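Local coordinates for protein alpha-amylase (PDB 6M4K) that probably cleaves internal alpha-1,4-glucosidic linkages of starch-like polysaccharides as a calcium-bound glycoside hydrolase of family 13, at residues A[151-165]-A[199-211]. Residues are numbered along the deposited sequence; the frame is centred on the assembly and turned at random. Where two conformers were deposited one is given.
With CA (calcium ion), chain B.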
loop_
_atom_site.group_PDB
_atom_site.type_symbol
_atom_site.label_atom_id
_atom_site.label_comp_id
_atom_site.label_asym_id
_atom_site.label_seq_id
_atom_site.Cartn_x
_atom_site.Cartn_y
_atom_site.Cartn_z
ATOM N N ILE A 151 1.064 2.273 25.507
ATOM C CA ILE A 151 1.227 3.637 25.031
ATOM C C ILE A 151 -0.088 4.370 25.225
ATOM O O ILE A 151 -1.155 3.847 24.883
ATOM C CB ILE A 151 1.634 3.649 23.549
ATOM C CG1 ILE A 151 2.910 2.835 23.327
ATOM C CG2 ILE A 151 1.793 5.079 23.055
ATOM C CD1 ILE A 151 3.170 2.518 21.862
ATOM N N HIS A 152 -0.014 5.579 25.765
ATOM C CA HIS A 152 -1.191 6.431 25.887
ATOM C C HIS A 152 -0.948 7.859 25.418
ATOM O O HIS A 152 -1.839 8.455 24.807
ATOM C CB HIS A 152 -1.718 6.417 27.333
ATOM C CG HIS A 152 -1.992 5.044 27.859
ATOM N ND1 HIS A 152 -3.083 4.299 27.464
ATOM C CD2 HIS A 152 -1.308 4.272 28.737
ATOM C CE1 HIS A 152 -3.064 3.131 28.083
ATOM N NE2 HIS A 152 -1.997 3.091 28.862
ATOM N N ASP A 153 0.237 8.417 25.667
ATOM C CA ASP A 153 0.538 9.821 25.384
ATOM C C ASP A 153 1.383 9.895 24.116
ATOM O O ASP A 153 2.600 9.706 24.155
ATOM C CB ASP A 153 1.279 10.437 26.569
ATOM C CG ASP A 153 1.573 11.919 26.384
ATOM O OD1 ASP A 153 1.273 12.486 25.307
ATOM O OD2 ASP A 153 2.127 12.519 27.330
ATOM N N TYR A 154 0.740 10.232 22.996
ATOM C CA TYR A 154 1.453 10.363 21.729
ATOM C C TYR A 154 2.225 11.675 21.592
ATOM O O TYR A 154 2.820 11.916 20.538
ATOM C CB TYR A 154 0.516 10.089 20.539
ATOM C CG TYR A 154 0.279 8.604 20.339
ATOM C CD1 TYR A 154 -0.658 7.917 21.103
ATOM C CD2 TYR A 154 1.023 7.881 19.415
ATOM C CE1 TYR A 154 -0.862 6.552 20.941
ATOM C CE2 TYR A 154 0.826 6.517 19.242
ATOM C CZ TYR A 154 -0.116 5.857 20.006
ATOM O OH TYR A 154 -0.306 4.498 19.841
ATOM N N ASN A 155 2.254 12.510 22.631
ATOM C CA ASN A 155 3.152 13.653 22.695
ATOM C C ASN A 155 4.457 13.332 23.413
ATOM O O ASN A 155 5.284 14.228 23.623
ATOM C CB ASN A 155 2.441 14.859 23.311
ATOM C CG ASN A 155 1.386 15.430 22.385
ATOM O OD1 ASN A 155 1.530 15.373 21.161
ATOM N ND2 ASN A 155 0.316 15.969 22.958
ATOM N N ASN A 156 4.674 12.062 23.744
ATOM C CA ASN A 156 5.864 11.601 24.454
ATOM C C ASN A 156 6.573 10.578 23.570
ATOM O O ASN A 156 6.212 9.386 23.590
ATOM C CB ASN A 156 5.419 10.969 25.774
ATOM C CG ASN A 156 6.573 10.570 26.659
ATOM O OD1 ASN A 156 7.640 10.210 26.186
ATOM N ND2 ASN A 156 6.347 10.605 27.973
ATOM N N PRO A 157 7.588 10.981 22.795
ATOM C CA PRO A 157 8.267 10.021 21.905
ATOM C C PRO A 157 8.849 8.818 22.622
ATOM O O PRO A 157 8.862 7.717 22.060
ATOM C CB PRO A 157 9.365 10.864 21.241
ATOM C CG PRO A 157 8.867 12.247 21.312
ATOM C CD PRO A 157 8.095 12.352 22.604
ATOM N N THR A 158 9.341 8.998 23.849
ATOM C CA THR A 158 9.875 7.871 24.603
ATOM C C THR A 158 8.792 6.845 24.897
ATOM O O THR A 158 9.025 5.636 24.792
ATOM C CB THR A 158 10.503 8.385 25.898
ATOM O OG1 THR A 158 11.512 9.352 25.579
ATOM C CG2 THR A 158 11.119 7.238 26.696
ATOM N N GLU A 159 7.597 7.309 25.259
ATOM C CA GLU A 159 6.485 6.399 25.508
ATOM C C GLU A 159 6.052 5.701 24.223
ATOM O O GLU A 159 5.854 4.481 24.201
ATOM C CB GLU A 159 5.331 7.176 26.139
ATOM C CG GLU A 159 4.130 6.349 26.518
ATOM C CD GLU A 159 3.157 7.128 27.387
ATOM O OE1 GLU A 159 3.618 7.974 28.186
ATOM O OE2 GLU A 159 1.940 6.897 27.265
ATOM N N VAL A 160 5.915 6.461 23.132
ATOM C CA VAL A 160 5.513 5.879 21.854
ATOM C C VAL A 160 6.491 4.804 21.397
ATOM O O VAL A 160 6.085 3.802 20.791
ATOM C CB VAL A 160 5.346 7.003 20.810
ATOM C CG1 VAL A 160 5.062 6.422 19.426
ATOM C CG2 VAL A 160 4.227 7.943 21.220
ATOM N N ARG A 161 7.777 4.966 21.697
ATOM C CA ARG A 161 8.779 4.046 21.186
ATOM C C ARG A 161 9.156 2.939 22.161
ATOM O O ARG A 161 9.538 1.859 21.708
ATOM C CB ARG A 161 10.028 4.808 20.720
ATOM C CG ARG A 161 9.783 5.570 19.419
ATOM C CD ARG A 161 10.891 6.555 19.063
ATOM N NE ARG A 161 10.711 7.098 17.717
ATOM C CZ ARG A 161 11.060 8.324 17.345
ATOM N NH1 ARG A 161 11.596 9.159 18.224
ATOM N NH2 ARG A 161 10.855 8.725 16.097
ATOM N N ASN A 162 9.061 3.168 23.471
ATOM C CA ASN A 162 9.518 2.183 24.444
ATOM C C ASN A 162 8.406 1.464 25.190
ATOM O O ASN A 162 8.690 0.461 25.857
ATOM C CB ASN A 162 10.505 2.827 25.432
ATOM C CG ASN A 162 11.805 3.224 24.772
ATOM O OD1 ASN A 162 12.070 2.864 23.629
ATOM N ND2 ASN A 162 12.640 3.965 25.500
ATOM N N CYS A 163 7.170 1.938 25.117
ATOM C CA CYS A 163 6.039 1.236 25.703
ATOM C C CYS A 163 5.399 0.318 24.664
ATOM O O CYS A 163 5.799 0.286 23.497
ATOM C CB CYS A 163 5.034 2.218 26.305
ATOM S SG CYS A 163 5.693 3.197 27.690
ATOM N N ARG A 164 4.403 -0.455 25.086
ATOM C CA ARG A 164 3.825 -1.483 24.232
ATOM C C ARG A 164 2.643 -0.939 23.443
ATOM O O ARG A 164 1.707 -0.372 24.016
ATOM C CB ARG A 164 3.351 -2.663 25.073
ATOM C CG ARG A 164 4.458 -3.361 25.814
ATOM C CD ARG A 164 3.863 -4.249 26.889
ATOM N NE ARG A 164 4.894 -4.984 27.611
ATOM C CZ ARG A 164 4.643 -5.699 28.701
ATOM N NH1 ARG A 164 3.407 -5.757 29.169
ATOM N NH2 ARG A 164 5.622 -6.345 29.310
ATOM N N LEU A 165 2.679 -1.137 22.133
ATOM C CA LEU A 165 1.532 -0.803 21.302
ATOM C C LEU A 165 0.444 -1.834 21.554
ATOM O O LEU A 165 0.579 -2.994 21.157
ATOM C CB LEU A 165 1.953 -0.825 19.841
ATOM C CG LEU A 165 0.806 -0.639 18.847
ATOM C CD1 LEU A 165 0.114 0.707 19.053
ATOM C CD2 LEU A 165 1.331 -0.774 17.429
ATOM N N LEU A 199 8.151 -1.758 6.283
ATOM C CA LEU A 199 8.463 -1.949 7.700
ATOM C C LEU A 199 7.285 -1.508 8.569
ATOM O O LEU A 199 6.928 -0.329 8.617
ATOM C CB LEU A 199 9.781 -1.278 8.093
ATOM C CG LEU A 199 11.042 -1.891 7.489
ATOM C CD1 LEU A 199 12.258 -1.164 8.027
ATOM C CD2 LEU A 199 11.155 -3.393 7.756
ATOM N N ASP A 200 6.692 -2.472 9.259
ATOM C CA ASP A 200 5.544 -2.244 10.123
ATOM C C ASP A 200 5.907 -1.412 11.356
ATOM O O ASP A 200 6.978 -1.578 11.950
ATOM C CB ASP A 200 5.059 -3.618 10.588
ATOM C CG ASP A 200 3.849 -3.553 11.470
ATOM O OD1 ASP A 200 2.780 -3.181 10.963
ATOM O OD2 ASP A 200 3.960 -3.912 12.665
ATOM N N ALA A 201 4.991 -0.525 11.750
ATOM C CA ALA A 201 5.012 0.118 13.073
ATOM C C ALA A 201 6.285 0.925 13.332
ATOM O O ALA A 201 6.783 0.989 14.458
ATOM C CB ALA A 201 4.751 -0.890 14.198
ATOM N N CYS A 202 6.793 1.599 12.301
ATOM C CA CYS A 202 8.051 2.326 12.462
ATOM C C CYS A 202 7.939 3.517 13.403
ATOM O O CYS A 202 8.955 3.919 13.982
ATOM C CB CYS A 202 8.614 2.762 11.108
ATOM S SG CYS A 202 9.416 1.437 10.204
ATOM N N LYS A 203 6.753 4.121 13.556
ATOM C CA LYS A 203 6.637 5.210 14.528
ATOM C C LYS A 203 6.978 4.748 15.935
ATOM O O LYS A 203 7.361 5.570 16.778
ATOM C CB LYS A 203 5.249 5.858 14.509
ATOM C CG LYS A 203 4.173 5.102 15.266
ATOM C CD LYS A 203 2.795 5.688 14.975
ATOM C CE LYS A 203 2.624 7.060 15.600
ATOM N NZ LYS A 203 1.251 7.606 15.310
ATOM N N HIS A 204 6.862 3.450 16.196
ATOM C CA HIS A 204 7.141 2.854 17.495
ATOM C C HIS A 204 8.587 2.409 17.643
ATOM O O HIS A 204 8.942 1.830 18.681
ATOM C CB HIS A 204 6.157 1.710 17.721
ATOM C CG HIS A 204 4.740 2.177 17.712
ATOM N ND1 HIS A 204 4.207 2.921 18.738
ATOM C CD2 HIS A 204 3.768 2.078 16.773
ATOM C CE1 HIS A 204 2.956 3.237 18.448
ATOM N NE2 HIS A 204 2.667 2.736 17.261
ATOM N N MET A 205 9.428 2.667 16.649
ATOM C CA MET A 205 10.847 2.379 16.742
ATOM C C MET A 205 11.645 3.671 16.647
ATOM O O MET A 205 11.186 4.673 16.095
ATOM C CB MET A 205 11.284 1.373 15.670
ATOM C CG MET A 205 10.678 -0.010 15.914
ATOM S SD MET A 205 11.077 -1.262 14.689
ATOM C CE MET A 205 10.131 -0.686 13.279
ATOM N N TRP A 206 12.850 3.642 17.211
ATOM C CA TRP A 206 13.750 4.791 17.124
ATOM C C TRP A 206 14.431 4.793 15.762
ATOM O O TRP A 206 14.949 3.758 15.337
ATOM C CB TRP A 206 14.821 4.715 18.218
ATOM C CG TRP A 206 14.268 4.841 19.601
ATOM C CD1 TRP A 206 13.979 3.823 20.458
ATOM C CD2 TRP A 206 13.933 6.053 20.293
ATOM N NE1 TRP A 206 13.474 4.318 21.635
ATOM C CE2 TRP A 206 13.441 5.684 21.560
ATOM C CE3 TRP A 206 14.005 7.412 19.965
ATOM C CZ2 TRP A 206 13.007 6.622 22.496
ATOM C CZ3 TRP A 206 13.563 8.339 20.895
ATOM C CH2 TRP A 206 13.084 7.940 22.148
ATOM N N PRO A 207 14.450 5.926 15.051
ATOM C CA PRO A 207 15.188 5.978 13.778
ATOM C C PRO A 207 16.625 5.491 13.890
ATOM O O PRO A 207 17.123 4.844 12.966
ATOM C CB PRO A 207 15.104 7.461 13.393
ATOM C CG PRO A 207 13.803 7.911 13.992
ATOM C CD PRO A 207 13.657 7.142 15.293
ATOM N N GLY A 208 17.300 5.777 15.015
ATOM C CA GLY A 208 18.661 5.293 15.195
ATOM C C GLY A 208 18.759 3.780 15.252
ATOM O O GLY A 208 19.754 3.202 14.815
ATOM N N ASP A 209 17.734 3.116 15.796
ATOM C CA ASP A 209 17.731 1.652 15.811
ATOM C C ASP A 209 17.489 1.108 14.414
ATOM O O ASP A 209 18.156 0.163 13.983
ATOM C CB ASP A 209 16.660 1.119 16.763
ATOM C CG ASP A 209 16.957 1.424 18.224
ATOM O OD1 ASP A 209 18.118 1.743 18.563
ATOM O OD2 ASP A 209 16.025 1.345 19.036
ATOM N N LEU A 210 16.547 1.716 13.683
ATOM C CA LEU A 210 16.347 1.354 12.284
ATOM C C LEU A 210 17.619 1.564 11.471
ATOM O O LEU A 210 17.980 0.723 10.641
ATOM C CB LEU A 210 15.185 2.158 11.695
ATOM C CG LEU A 210 13.789 1.707 12.136
ATOM C CD1 LEU A 210 12.743 2.771 11.834
ATOM C CD2 LEU A 210 13.408 0.388 11.441
ATOM N N GLU A 211 18.330 2.674 11.709
ATOM C CA GLU A 211 19.564 2.911 10.963
ATOM C C GLU A 211 20.588 1.812 11.226
ATOM O O GLU A 211 21.269 1.351 10.302
ATOM C CB GLU A 211 20.152 4.282 11.303
ATOM C CG GLU A 211 21.431 4.592 10.532
ATOM C CD GLU A 211 22.045 5.922 10.914
ATOM O OE1 GLU A 211 21.312 6.807 11.397
ATOM O OE2 GLU A 211 23.271 6.078 10.735
HETATM CA CA CA B . 9.069 0.039 20.196
HETATM O O HOH W 1 6.801 0.990 20.942
HETATM O O HOH W 2 11.474 0.768 20.292
HETATM O O HOH W 3 10.511 -1.925 19.672
#
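The calcium site of this family 13 amylase joins helix 157-162 to the loop that follows barrel strand 196-199, and two backbone carbonyls make the link. Arg-161 O and His-204 O each bind the calcium ion, at 2.4 Å, and stand close together because the metal draws both in. Asn-105 and Asp-170 complete the protein ligands, and three waters also bind the metal; one of these donates to Val-160 O and Cys-163 O, tying the end of the helix to the ion a second time.

The His-204 side chain turns away from the metal to serve the helix. Its ND1 donates to Val-160 O at 2.9 Å, nearly straight (162°) and with the oxygen in the ring plane; the same carbonyl also accepts from the calcium-bound water. Leu-165 CG lies over one face of the ring, Lys-203 CG over the other, and Ile-151 CD1 comes within 3.3 Å of His-204 ND1.

Farther along the interface, Arg-161 crosses the indole of Trp-206 obliquely. Its CD sits over the six-membered ring, 3.4 Å from the centroid, a CH-pi contact. The chain runs extended from CG to NE (chi2 169°, chi3 171°), which carries the guanidinium along the indole, NH1 staying beside CZ3 of Trp-206, to Pro-207 CD, packed over one of its faces, and to a salt bridge between NH2 and Glu-249; NE adds a weak bond to Met-205 O. Trp-206 NE1 donates to Asn-162 OD1 at 2.8 Å. An alanine in place of Trp-206 would probably leave that amide oxygen without its donor and the Arg-161 methylene uncovered. Such a calcium site, bridging domain B to the (beta/alpha)8 barrel, is characteristic of alpha-amylases.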